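Local structure of inorganic pyrophosphatase (Shewanella sp. AS-11, 6LL8) at residues 94-99 and 293-298; 204-209 and 297-302; 235-240 and 247-252; 251-256 and 260-265; 267-270 and 274-277. The protein probably catalyses the metal-dependent hydrolysis of diphosphate to two phosphates, with manganese as its cofactor. All coordinates share one frame; numbering follows the deposited sequence. Where two conformers were deposited one is given.

Contact 1 (94-99 and 293-298); sequences DHHKLG and SRKKQV. With MG (magnesium ion), chain D; CA (calcium ion), chain H; 2PN (imidodiphosphoric acid), chain I.
Lys295 places its CE in the corner between the rings of His95 and His96, over a face of each: CE lies 3.6 Å from the centroid of the His95 ring and 3.5 Å from that of the His96 ring, two CH-pi contacts with steeply inclined rings. The lysine chain crosses both histidines at about a right angle. Its last two torsions are both bent (chi3 and chi4 60°), which carries NZ past the rim of the His95 ring, close to CE1, and onto the imidodiphosphate, where NZ donates to O3 at 2.8 Å and also to O6. The backbone N of Lys295 holds O6 as well.

Each histidine presents its edge to a different partner. His95 NE2 binds a magnesium ion at 2.2 Å, while its ND1 bonds to Val114 O. His96 ND1 points straight at the syn lone pair of Asp94 OD1, 2.7 Å away in the ring plane; the same OD1 takes His95 N from above the carboxylate plane. With ND1 so held, His96 NE2 serves as acceptor for the bridging N1 of the ligand at 2.8 Å. From the helix, Arg294 sets its guanidinium edge against O4, NE lying 2.8 Å from it. Asp15, Asp73 and Asp147 complete the magnesium site. The arrangement is that of a family II pyrophosphatase active site, closed between the DHH and DHHA2 domains.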
# COMPACT_ATOMS: atom_id res chain seq x y z
N ASP A 94 -0.92 -11.10 -2.59
CA ASP A 94 -0.57 -10.13 -1.54
C ASP A 94 0.77 -10.46 -0.93
O ASP A 94 1.37 -11.50 -1.19
CB ASP A 94 -1.68 -10.10 -0.48
CG ASP A 94 -1.58 -8.96 0.52
OD1 ASP A 94 -0.97 -7.91 0.16
OD2 ASP A 94 -2.12 -9.10 1.62
N HIS A 95 1.19 -9.58 -0.03
CA HIS A 95 2.46 -9.65 0.72
C HIS A 95 2.30 -9.06 2.12
O HIS A 95 3.28 -8.62 2.71
CB HIS A 95 3.58 -8.98 -0.07
CG HIS A 95 3.44 -7.51 -0.33
ND1 HIS A 95 4.53 -6.67 -0.23
CD2 HIS A 95 2.41 -6.72 -0.74
CE1 HIS A 95 4.13 -5.44 -0.57
NE2 HIS A 95 2.86 -5.42 -0.90
N HIS A 96 1.08 -9.04 2.64
CA HIS A 96 0.77 -8.59 4.01
C HIS A 96 0.50 -9.77 4.93
O HIS A 96 0.35 -10.91 4.47
CB HIS A 96 -0.45 -7.65 4.02
CG HIS A 96 -0.18 -6.32 3.42
ND1 HIS A 96 -0.27 -6.07 2.04
CD2 HIS A 96 0.18 -5.13 3.98
CE1 HIS A 96 0.05 -4.80 1.82
NE2 HIS A 96 0.31 -4.19 2.98
N LYS A 97 0.39 -9.48 6.22
CA LYS A 97 -0.16 -10.41 7.19
C LYS A 97 -1.50 -10.94 6.71
O LYS A 97 -2.19 -10.32 5.89
CB LYS A 97 -0.33 -9.69 8.52
CG LYS A 97 -1.47 -8.69 8.59
CD LYS A 97 -1.45 -7.92 9.91
CE LYS A 97 -2.50 -6.85 10.03
NZ LYS A 97 -3.87 -7.40 10.08
N LEU A 98 -1.88 -12.08 7.26
CA LEU A 98 -3.20 -12.66 6.97
C LEU A 98 -4.24 -11.95 7.82
O LEU A 98 -4.22 -12.04 9.04
CB LEU A 98 -3.20 -14.15 7.24
CG LEU A 98 -4.48 -14.87 6.89
CD1 LEU A 98 -4.83 -14.70 5.41
CD2 LEU A 98 -4.39 -16.33 7.25
N GLY A 99 -5.12 -11.24 7.15
CA GLY A 99 -6.19 -10.50 7.79
C GLY A 99 -7.45 -11.29 7.92
O GLY A 99 -7.49 -12.52 7.77
N SER A 293 8.90 0.66 6.86
CA SER A 293 7.82 -0.25 6.44
C SER A 293 6.68 -0.31 7.46
O SER A 293 6.90 -0.75 8.62
CB SER A 293 8.37 -1.62 6.27
OG SER A 293 7.32 -2.56 6.08
N ARG A 294 5.48 0.05 7.04
CA ARG A 294 4.31 -0.12 7.92
C ARG A 294 4.04 -1.60 8.15
O ARG A 294 3.88 -2.03 9.31
CB ARG A 294 3.14 0.66 7.32
CG ARG A 294 1.82 0.52 8.08
CD ARG A 294 0.75 1.48 7.62
NE ARG A 294 0.58 1.43 6.19
CZ ARG A 294 0.18 2.42 5.41
NH1 ARG A 294 -0.39 3.51 5.91
NH2 ARG A 294 0.34 2.32 4.10
N LYS A 295 3.98 -2.41 7.10
CA LYS A 295 3.60 -3.83 7.28
C LYS A 295 4.62 -4.58 8.14
O LYS A 295 4.21 -5.51 8.82
CB LYS A 295 3.41 -4.57 5.95
CG LYS A 295 4.69 -4.85 5.17
CD LYS A 295 4.49 -5.74 3.94
CE LYS A 295 3.56 -5.19 2.89
NZ LYS A 295 4.02 -3.89 2.34
N LYS A 296 5.91 -4.22 8.10
CA LYS A 296 6.93 -5.05 8.76
C LYS A 296 7.38 -4.45 10.08
O LYS A 296 7.69 -5.19 11.01
CB LYS A 296 8.11 -5.29 7.83
CG LYS A 296 9.15 -6.26 8.30
CD LYS A 296 10.18 -6.56 7.24
CE LYS A 296 11.34 -7.40 7.72
NZ LYS A 296 10.92 -8.72 8.16
N GLN A 297 7.44 -3.13 10.18
CA GLN A 297 8.06 -2.45 11.33
C GLN A 297 7.06 -1.73 12.21
O GLN A 297 7.44 -1.31 13.30
CB GLN A 297 9.15 -1.50 10.87
CG GLN A 297 10.30 -2.20 10.13
CD GLN A 297 11.25 -1.20 9.56
OE1 GLN A 297 10.95 -0.49 8.60
NE2 GLN A 297 12.41 -1.08 10.18
N VAL A 298 5.84 -1.52 11.77
CA VAL A 298 4.85 -0.74 12.54
C VAL A 298 3.72 -1.66 12.99
O VAL A 298 3.40 -1.71 14.19
CB VAL A 298 4.35 0.45 11.72
CG1 VAL A 298 3.22 1.19 12.41
CG2 VAL A 298 5.49 1.41 11.42
MG MG D . 2.02 -3.47 -1.63
CA CA H . -8.71 -14.94 7.74
P1 2PN I . 1.72 -1.61 0.92
O1 2PN I . 0.24 -1.48 0.58
O2 2PN I . 2.50 -0.37 0.58
O3 2PN I . 2.32 -2.86 0.30
N1 2PN I . 1.81 -1.82 2.55
P2 2PN I . 2.33 -0.90 3.82
O4 2PN I . 1.17 -0.91 4.81
O5 2PN I . 2.60 0.51 3.31
O6 2PN I . 3.56 -1.56 4.39

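Contact 2 (204-209 and 297-302); sequences KDFNMN and QVVPAL. With 2PN (imidodiphosphoric acid), chain I.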
# COMPACT_ATOMS: atom_id res chain seq x y z
N LYS A 204 -4.55 3.59 6.06
CA LYS A 204 -5.22 2.30 6.22
C LYS A 204 -5.78 2.19 7.62
O LYS A 204 -5.12 2.55 8.59
CB LYS A 204 -4.25 1.14 6.00
CG LYS A 204 -3.72 1.08 4.57
CD LYS A 204 -2.69 -0.03 4.42
CE LYS A 204 -2.15 -0.12 3.00
NZ LYS A 204 -1.16 -1.20 2.90
N ASP A 205 -6.98 1.64 7.71
CA ASP A 205 -7.58 1.21 8.98
C ASP A 205 -7.25 -0.26 9.22
O ASP A 205 -7.26 -1.09 8.28
CB ASP A 205 -9.08 1.43 9.01
CG ASP A 205 -9.50 2.83 9.39
OD1 ASP A 205 -8.86 3.41 10.28
OD2 ASP A 205 -10.47 3.34 8.81
N PHE A 206 -7.05 -0.57 10.48
CA PHE A 206 -6.77 -1.92 10.99
C PHE A 206 -7.71 -2.21 12.13
O PHE A 206 -7.85 -1.38 13.04
CB PHE A 206 -5.34 -2.02 11.51
CG PHE A 206 -4.31 -1.80 10.43
CD1 PHE A 206 -3.89 -0.52 10.11
CD2 PHE A 206 -3.83 -2.86 9.69
CE1 PHE A 206 -2.99 -0.30 9.08
CE2 PHE A 206 -2.90 -2.64 8.68
CZ PHE A 206 -2.50 -1.36 8.36
N ASN A 207 -8.28 -3.40 12.13
CA ASN A 207 -8.98 -3.95 13.31
C ASN A 207 -7.96 -4.75 14.12
O ASN A 207 -7.52 -5.83 13.66
CB ASN A 207 -10.13 -4.82 12.85
CG ASN A 207 -10.90 -5.40 14.00
OD1 ASN A 207 -10.52 -5.25 15.14
ND2 ASN A 207 -11.96 -6.09 13.67
N MET A 208 -7.53 -4.21 15.25
CA MET A 208 -6.54 -4.88 16.12
C MET A 208 -7.24 -5.33 17.40
O MET A 208 -7.48 -4.51 18.27
CB MET A 208 -5.38 -3.93 16.40
CG MET A 208 -4.65 -3.56 15.11
SD MET A 208 -3.11 -2.70 15.46
CE MET A 208 -2.40 -2.59 13.83
N ASN A 209 -7.66 -6.59 17.42
CA ASN A 209 -8.39 -7.17 18.57
C ASN A 209 -9.60 -6.30 18.92
O ASN A 209 -9.86 -6.07 20.11
CB ASN A 209 -7.41 -7.38 19.73
CG ASN A 209 -7.96 -8.35 20.75
OD1 ASN A 209 -8.88 -9.10 20.44
ND2 ASN A 209 -7.42 -8.29 21.95
N GLN A 297 7.44 -3.13 10.18
CA GLN A 297 8.06 -2.45 11.33
C GLN A 297 7.06 -1.73 12.21
O GLN A 297 7.44 -1.31 13.30
CB GLN A 297 9.15 -1.50 10.87
CG GLN A 297 10.30 -2.20 10.13
CD GLN A 297 11.25 -1.20 9.56
OE1 GLN A 297 10.95 -0.49 8.60
NE2 GLN A 297 12.41 -1.08 10.18
N VAL A 298 5.84 -1.52 11.77
CA VAL A 298 4.85 -0.74 12.54
C VAL A 298 3.72 -1.66 12.99
O VAL A 298 3.40 -1.71 14.19
CB VAL A 298 4.35 0.45 11.72
CG1 VAL A 298 3.22 1.19 12.41
CG2 VAL A 298 5.49 1.41 11.42
N VAL A 299 3.06 -2.33 12.06
CA VAL A 299 1.85 -3.12 12.36
C VAL A 299 2.12 -4.29 13.30
O VAL A 299 1.32 -4.49 14.23
CB VAL A 299 1.17 -3.50 11.07
CG1 VAL A 299 0.10 -4.57 11.24
CG2 VAL A 299 0.55 -2.27 10.42
N PRO A 300 3.13 -5.16 13.07
CA PRO A 300 3.21 -6.37 13.88
C PRO A 300 3.26 -6.10 15.38
O PRO A 300 2.52 -6.72 16.16
CB PRO A 300 4.46 -7.08 13.36
CG PRO A 300 4.56 -6.62 11.94
CD PRO A 300 4.13 -5.17 11.99
N ALA A 301 4.12 -5.19 15.79
CA ALA A 301 4.30 -4.93 17.23
C ALA A 301 3.03 -4.29 17.79
O ALA A 301 2.71 -4.53 18.95
CB ALA A 301 5.50 -4.05 17.49
N LEU A 302 2.36 -3.46 17.01
CA LEU A 302 1.09 -2.85 17.49
C LEU A 302 0.04 -3.93 17.66
O LEU A 302 -0.67 -3.96 18.68
CB LEU A 302 0.52 -1.81 16.53
CG LEU A 302 1.17 -0.45 16.52
CD1 LEU A 302 0.62 0.33 15.36
CD2 LEU A 302 0.91 0.31 17.82
P1 2PN I . 1.72 -1.61 0.92
O1 2PN I . 0.24 -1.48 0.58
O2 2PN I . 2.50 -0.37 0.58
O3 2PN I . 2.32 -2.86 0.30
N1 2PN I . 1.81 -1.82 2.55
P2 2PN I . 2.33 -0.90 3.82
O4 2PN I . 1.17 -0.91 4.81
O5 2PN I . 2.60 0.51 3.31
O6 2PN I . 3.56 -1.56 4.39
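Phe206 and Met208 meet Val299 and Leu302 where helix 294-307 packs against strand 203-208, an outermost strand of the mixed DHHA2 sheet. The two segments run nearly the same way, their axes at 23° and 10.6 Å apart at closest approach, a helix-on-sheet layer bridged by side chains alone.

The aromatic part is a CH-pi contact. Val299 CG2 stands over one face of the Phe206 ring, displaced toward its far end, and touches CZ at 3.8 Å. The valine is turned with CG1 anti to its backbone N (chi1 167°), which leaves one methyl for the phenylalanine and the other for Met208.

The polar part belongs to Lys204, at the start of the strand segment, whose chain, extended beyond CG, reaches into the pocket. Its NZ donates to O1 of the imidodiphosphate at 2.7 Å and to O4 at 3.0 Å, so that one ammonium group bridges both phosphoryl groups. A methionine in its place would probably leave O1 and O4 without this charged donor and loosen the hold on the paired phosphoryl groups.

The apolar part spans a kink at Pro300, whose nitrogen has no hydrogen to give to the preceding turn. The extended Met208 slants across the helix, touching Leu302 after the kink and Val299 before it: SD lies 3.9 Å from Leu302 CB, and CE lies 4.1 Å from Val299 CG1.

Contact 3 (235-240 and 247-252); sequences ADIAKL and HSVLLL
Ile237 and Val249 meet without any flat group between them; the only ring in the two segments, that of His247, stands at the start of the strand segment, where Ser248 OG lies at its edge in the ring plane. ND1 and that hydroxyl are 2.7 Å apart and hydrogen-bonded, with either able to be the donor, and Ser248 OG is also bonded to Ser267 OG. His247 further makes an edge-to-face pair with Phe306.

The contact proper is carried by aliphatic side chains, with no hydrogen bond across it. Ile237 CB rests on Val249 CG1 at 3.7 Å, and the branch methyl Ile237 CG2 touches the same CG1 at 3.8 Å. The isoleucine has CG1 tucked between its backbone N and carbonyl carbon (chi1 63°), which carries CD1 toward the strand backbone, 3.9 Å from Val249 O. In the other direction Val249 CG2 comes within 3.9 Å of Ile237 O, so each branched residue touches the backbone of its partner. Two lighter touches flank this centre: Ile237 CG2 lies 4.3 Å from Leu251 CB, and Leu240 CD2 lies 4.4 Å from Val249 CG1. The spacing suits residues one helical turn apart facing alternate residues of a strand.

Helix segment 235-240 runs roughly antiparallel to strand segment 248-252, at 148° with axes 8.1 Å apart at closest approach; helix 230-243 is the helix of the beta-alpha-beta unit between strands 211-220 and 248-255. Val199 of helix 195-199 packs beside Leu240, whereas Leu250 and Leu252 point from the strand's other face toward Ile215 and helix 294-307.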
# COMPACT_ATOMS: atom_id res chain seq x y z
N ALA A 235 -3.51 18.29 14.55
CA ALA A 235 -4.91 18.67 14.81
C ALA A 235 -5.81 17.79 13.96
O ALA A 235 -6.88 17.37 14.42
CB ALA A 235 -5.13 20.13 14.51
N ASP A 236 -5.40 17.52 12.73
CA ASP A 236 -6.27 16.76 11.83
C ASP A 236 -6.41 15.30 12.24
O ASP A 236 -7.52 14.74 12.14
CB ASP A 236 -5.81 16.88 10.39
CG ASP A 236 -6.91 16.42 9.46
OD1 ASP A 236 -8.01 17.07 9.42
OD2 ASP A 236 -6.71 15.36 8.85
N ILE A 237 -5.34 14.67 12.72
CA ILE A 237 -5.46 13.25 13.14
C ILE A 237 -6.37 13.14 14.36
O ILE A 237 -7.05 12.13 14.50
CB ILE A 237 -4.13 12.53 13.30
CG1 ILE A 237 -3.26 13.11 14.41
CG2 ILE A 237 -3.41 12.45 11.97
CD1 ILE A 237 -2.02 12.28 14.68
N ALA A 238 -6.39 14.14 15.25
CA ALA A 238 -7.31 14.10 16.41
C ALA A 238 -8.75 14.15 15.89
O ALA A 238 -9.60 13.44 16.42
CB ALA A 238 -7.04 15.25 17.33
N LYS A 239 -9.05 14.98 14.90
CA LYS A 239 -10.40 15.05 14.30
C LYS A 239 -10.73 13.71 13.65
O LYS A 239 -11.83 13.21 13.86
CB LYS A 239 -10.48 16.17 13.27
CG LYS A 239 -10.43 17.58 13.82
CD LYS A 239 -10.56 18.65 12.73
CE LYS A 239 -10.14 20.04 13.14
NZ LYS A 239 -10.95 20.56 14.26
N LEU A 240 -9.79 13.14 12.89
CA LEU A 240 -10.06 11.87 12.20
C LEU A 240 -10.34 10.76 13.21
O LEU A 240 -11.19 9.90 12.95
CB LEU A 240 -8.86 11.54 11.31
CG LEU A 240 -9.02 10.33 10.41
CD1 LEU A 240 -10.22 10.44 9.48
CD2 LEU A 240 -7.75 10.16 9.61
N HIS A 247 -9.77 3.97 18.07
CA HIS A 247 -8.93 3.88 19.27
C HIS A 247 -7.71 4.78 19.10
O HIS A 247 -7.30 5.46 20.05
CB HIS A 247 -8.56 2.42 19.52
CG HIS A 247 -7.65 2.22 20.67
ND1 HIS A 247 -6.32 2.53 20.62
CD2 HIS A 247 -7.90 1.79 21.94
CE1 HIS A 247 -5.78 2.30 21.81
NE2 HIS A 247 -6.75 1.81 22.64
N SER A 248 -7.08 4.73 17.94
CA SER A 248 -5.81 5.43 17.68
C SER A 248 -5.78 5.90 16.23
O SER A 248 -6.28 5.19 15.35
CB SER A 248 -4.63 4.52 17.92
OG SER A 248 -4.54 4.04 19.25
N VAL A 249 -5.10 7.01 16.02
CA VAL A 249 -4.64 7.43 14.67
C VAL A 249 -3.17 7.75 14.76
O VAL A 249 -2.76 8.52 15.63
CB VAL A 249 -5.44 8.59 14.05
CG1 VAL A 249 -4.85 8.96 12.71
CG2 VAL A 249 -6.93 8.27 13.91
N LEU A 250 -2.40 7.13 13.87
CA LEU A 250 -0.95 7.30 13.78
C LEU A 250 -0.64 7.83 12.40
O LEU A 250 -1.23 7.37 11.42
CB LEU A 250 -0.25 5.94 13.98
CG LEU A 250 -0.75 5.09 15.14
CD1 LEU A 250 0.04 3.79 15.15
CD2 LEU A 250 -0.72 5.82 16.47
N LEU A 251 0.31 8.75 12.32
CA LEU A 251 0.78 9.24 11.00
C LEU A 251 2.29 9.15 10.98
O LEU A 251 2.96 9.80 11.77
CB LEU A 251 0.29 10.66 10.73
CG LEU A 251 0.75 11.28 9.41
CD1 LEU A 251 0.23 10.49 8.22
CD2 LEU A 251 0.31 12.72 9.30
N LEU A 252 2.80 8.36 10.06
CA LEU A 252 4.24 8.20 9.83
C LEU A 252 4.72 9.23 8.83
O LEU A 252 4.25 9.27 7.69
CB LEU A 252 4.51 6.81 9.25
CG LEU A 252 4.21 5.63 10.17
CD1 LEU A 252 3.92 4.39 9.34
CD2 LEU A 252 5.37 5.38 11.12

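Contact 4 (251-256 and 260-265); sequences LLLTDI and GSEMLV
Thr254 and Ser261 face each other as a non-hydrogen-bonded pair of an antiparallel hairpin, and their hydroxyls supply the bond that the backbone does not. Thr254 OG1 donates to Ser261 OG at 2.7 Å. Both oxygens sit beside their own backbone N, anti to the carbonyl carbon (chi1 -60° for Thr254), and this matching turn brings them together. The relay extends both ways: Gln217 NE2 bonds to Thr254 OG1, and Ser261 OG to Val291 O. A valine here would probably leave Ser261 OG without its donor and the amide of Gln217 without its acceptor in a buried setting.

Backbone polar groups pair at alternate positions. Leu251 N reaches Leu264 O at 2.9 Å, with Leu264 N answering to Leu251 O. Leu253 and Glu262 exchange a second couple, Leu253 N lying 2.8 Å from Glu262 O. At the turn end, Asp255 N meets Gly260 O at 2.9 Å, while the return bond from Gly260 N to Asp255 O is longer, 3.3 Å. The intervening Leu252 and Thr254 use their backbone groups on strand 211-220 instead. The acids on the face of Leu251 and Leu264 also have mates: Lys230 for Glu262 OE1, and Lys258 with Leu223 N for Asp255 OD2.

Apolar contacts lie on each face: Leu252 CD2 against Met263 CE at 3.8 Å with the hydroxyl pair, and Leu264 CD1 against Leu251 CD2 at 4.1 Å on the face with Glu262. The chemistry implies a central hairpin whose register is fixed by backbone bonds, its buried hydroxyls linked into one chain.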
# COMPACT_ATOMS: atom_id res chain seq x y z
N LEU A 251 0.31 8.75 12.32
CA LEU A 251 0.78 9.24 11.00
C LEU A 251 2.29 9.15 10.98
O LEU A 251 2.96 9.80 11.77
CB LEU A 251 0.29 10.66 10.73
CG LEU A 251 0.75 11.28 9.41
CD1 LEU A 251 0.23 10.49 8.22
CD2 LEU A 251 0.31 12.72 9.30
N LEU A 252 2.80 8.36 10.06
CA LEU A 252 4.24 8.20 9.83
C LEU A 252 4.72 9.23 8.83
O LEU A 252 4.25 9.27 7.69
CB LEU A 252 4.51 6.81 9.25
CG LEU A 252 4.21 5.63 10.17
CD1 LEU A 252 3.92 4.39 9.34
CD2 LEU A 252 5.37 5.38 11.12
N LEU A 253 5.65 10.06 9.27
CA LEU A 253 6.35 11.01 8.37
C LEU A 253 7.71 10.34 8.11
O LEU A 253 8.57 10.27 9.00
CB LEU A 253 6.51 12.37 9.04
CG LEU A 253 5.23 12.99 9.57
CD1 LEU A 253 5.54 14.35 10.20
CD2 LEU A 253 4.17 13.14 8.48
N THR A 254 7.86 9.75 6.94
CA THR A 254 8.95 8.82 6.64
C THR A 254 9.94 9.49 5.70
O THR A 254 9.60 9.87 4.60
CB THR A 254 8.41 7.54 6.04
OG1 THR A 254 7.52 6.94 6.99
CG2 THR A 254 9.51 6.59 5.66
N ASP A 255 11.19 9.60 6.16
CA ASP A 255 12.29 10.17 5.37
C ASP A 255 13.04 9.01 4.74
O ASP A 255 13.67 8.22 5.46
CB ASP A 255 13.15 11.02 6.30
CG ASP A 255 14.26 11.76 5.60
OD1 ASP A 255 14.93 11.13 4.77
OD2 ASP A 255 14.39 13.01 5.85
N ILE A 256 12.97 8.90 3.43
CA ILE A 256 13.56 7.75 2.73
C ILE A 256 15.07 7.86 2.61
O ILE A 256 15.70 6.86 2.29
CB ILE A 256 12.91 7.47 1.39
CG1 ILE A 256 13.25 8.50 0.33
CG2 ILE A 256 11.41 7.27 1.56
CD1 ILE A 256 13.40 7.95 -1.05
N GLY A 260 14.15 6.61 8.30
CA GLY A 260 13.43 6.56 9.58
C GLY A 260 12.16 7.35 9.49
O GLY A 260 11.91 8.04 8.47
N SER A 261 11.35 7.26 10.54
CA SER A 261 10.03 7.92 10.54
C SER A 261 9.81 8.66 11.84
O SER A 261 10.11 8.11 12.91
CB SER A 261 8.91 6.90 10.38
OG SER A 261 8.98 6.20 9.14
N GLU A 262 9.17 9.82 11.74
CA GLU A 262 8.56 10.43 12.93
C GLU A 262 7.10 9.99 12.95
O GLU A 262 6.40 10.23 11.95
CB GLU A 262 8.69 11.95 12.86
CG GLU A 262 8.13 12.59 14.12
CD GLU A 262 8.33 14.07 14.25
OE1 GLU A 262 8.01 14.75 13.30
OE2 GLU A 262 8.73 14.49 15.33
N MET A 263 6.65 9.44 14.05
CA MET A 263 5.26 9.05 14.18
C MET A 263 4.52 10.06 15.02
O MET A 263 4.93 10.35 16.14
CB MET A 263 5.13 7.67 14.81
CG MET A 263 3.71 7.15 14.87
SD MET A 263 3.53 5.60 15.77
CE MET A 263 3.95 4.44 14.47
N LEU A 264 3.44 10.58 14.49
CA LEU A 264 2.48 11.44 15.20
C LEU A 264 1.39 10.51 15.74
O LEU A 264 0.87 9.68 14.96
CB LEU A 264 1.89 12.50 14.28
CG LEU A 264 2.88 13.34 13.48
CD1 LEU A 264 2.15 14.37 12.63
CD2 LEU A 264 3.92 13.99 14.35
N VAL A 265 1.00 10.66 17.01
CA VAL A 265 0.12 9.69 17.68
C VAL A 265 -1.00 10.42 18.39
O VAL A 265 -0.71 11.28 19.26
CB VAL A 265 0.93 8.85 18.69
CG1 VAL A 265 0.03 7.86 19.43
CG2 VAL A 265 2.11 8.15 18.04

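Contact 5 (267-270 and 274-277); sequences SDSA and ERAY
Ser269 and Arg275 carry the contact through one hydrogen bond between a loop and the helix that follows it. Arg275 NH2 donates to Ser269 OG at 2.8 Å, with an angle of 154° at the hydrogen; the oxygen lies at the edge of the guanidinium, near its plane. Since CA atoms of the two residues are 9.6 Å apart, the side chains must span the gap. The arginine chain bends at chi3 (-65°), swinging the guanidinium back toward the loop, and the serine hydroxyl is extended to meet it, anti to its own backbone N (chi1 176°). Both residues were modelled in two conformers, and this geometry describes one of them.

A charge pair accompanies the bond. Arg275 NE forms a salt bridge with Asp271 OD1, so neighbouring N-H groups of one guanidinium serve the serine and the aspartate.

Within the loop the bonding is of another kind. Ser267 OG accepts from Ser269 N at 3.0 Å, an ST turn that bends the chain just after strand 260-267, and the same OG bonds to Ser248 OG on the adjoining strand. Ser269 is thus held through its backbone as well as its hydroxyl.

Van der Waals contact across the two segments is slight: Ser269 CB approaches Arg275 NH2 at 3.5 Å, and the whole interface buries 67 Å². Arg275, Ala276 and Tyr277 all touch helix 294-307, the arginine at Ala305. A single polar link near the surface, between side chains each modelled in two conformers and well away from the active site, implies a modest tie that could probably exchange with solvent.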
# COMPACT_ATOMS: atom_id res chain seq x y z
N SER A 267 -4.15 8.67 20.68
CA SER A 267 -4.56 7.31 21.09
C SER A 267 -5.32 7.35 22.40
O SER A 267 -4.94 8.10 23.31
CB SER A 267 -3.35 6.44 21.24
OG SER A 267 -3.70 5.11 21.55
N ASP A 268 -6.27 6.46 22.52
CA ASP A 268 -6.90 6.14 23.82
C ASP A 268 -5.90 5.52 24.80
O ASP A 268 -6.21 5.51 26.00
CB ASP A 268 -8.11 5.24 23.60
CG ASP A 268 -9.29 5.96 22.96
OD1 ASP A 268 -9.33 7.20 22.97
OD2 ASP A 268 -10.20 5.27 22.48
N SER A 269 -4.79 4.95 24.32
CA SER A 269 -3.74 4.40 25.19
C SER A 269 -2.59 5.40 25.33
O SER A 269 -1.88 5.67 24.34
CB SER A 269 -3.22 3.09 24.70
OG SER A 269 -2.16 2.67 25.54
N ALA A 270 -2.37 5.90 26.54
CA ALA A 270 -1.33 6.93 26.76
C ALA A 270 0.07 6.33 26.53
O ALA A 270 1.00 7.11 26.27
CB ALA A 270 -1.44 7.53 28.13
N GLU A 274 5.34 3.29 23.77
CA GLU A 274 6.19 2.68 24.81
C GLU A 274 5.97 1.16 24.80
O GLU A 274 6.95 0.41 24.75
CB GLU A 274 5.88 3.32 26.17
CG GLU A 274 6.73 2.81 27.32
CD GLU A 274 6.81 3.74 28.53
OE1 GLU A 274 5.85 4.49 28.79
OE2 GLU A 274 7.86 3.72 29.19
N ARG A 275 4.72 0.73 24.84
CA ARG A 275 4.37 -0.71 24.93
C ARG A 275 4.73 -1.41 23.61
O ARG A 275 5.30 -2.53 23.65
CB ARG A 275 2.90 -0.91 25.28
CG ARG A 275 2.55 -0.60 26.74
CD ARG A 275 1.14 -1.03 27.07
NE ARG A 275 0.21 -0.24 26.28
CZ ARG A 275 -0.57 -0.68 25.28
NH1 ARG A 275 -0.58 -1.95 24.91
NH2 ARG A 275 -1.35 0.16 24.65
N ALA A 276 4.38 -0.82 22.47
CA ALA A 276 4.58 -1.52 21.19
C ALA A 276 6.05 -1.57 20.79
O ALA A 276 6.47 -2.61 20.28
CB ALA A 276 3.74 -0.88 20.11
N TYR A 277 6.81 -0.48 20.95
CA TYR A 277 8.14 -0.29 20.34
C TYR A 277 9.23 -0.07 21.39
O TYR A 277 10.40 0.03 21.00
CB TYR A 277 8.13 0.88 19.35
CG TYR A 277 7.01 0.80 18.34
CD1 TYR A 277 6.90 -0.28 17.49
CD2 TYR A 277 6.06 1.80 18.25
CE1 TYR A 277 5.88 -0.35 16.55
CE2 TYR A 277 5.03 1.73 17.34
CZ TYR A 277 4.93 0.65 16.49
OH TYR A 277 3.89 0.62 15.61

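Overall arrangement
Contacts 1 and 2 share helix 294-307 and the imidodiphosphate, their centres 8 Å apart: the first grips the ligand from the DHH loop and the helix start, the second adds Lys204 from the sheet edge. Contacts 3 and 4 share strand 248-255, with centres 13 Å apart, and build the inner part of the DHHA2 sheet on which that helix rests, Val298 touching both Leu252 and Met263. Leu252 brings this core to about 7 Å from the ligand at its side chain. Contact 5 is peripheral, its centre about 24 Å from that of the chain, yet Tyr277 OH lies 2.8 Å from Val298 O, probably a hydrogen bond to the shared helix.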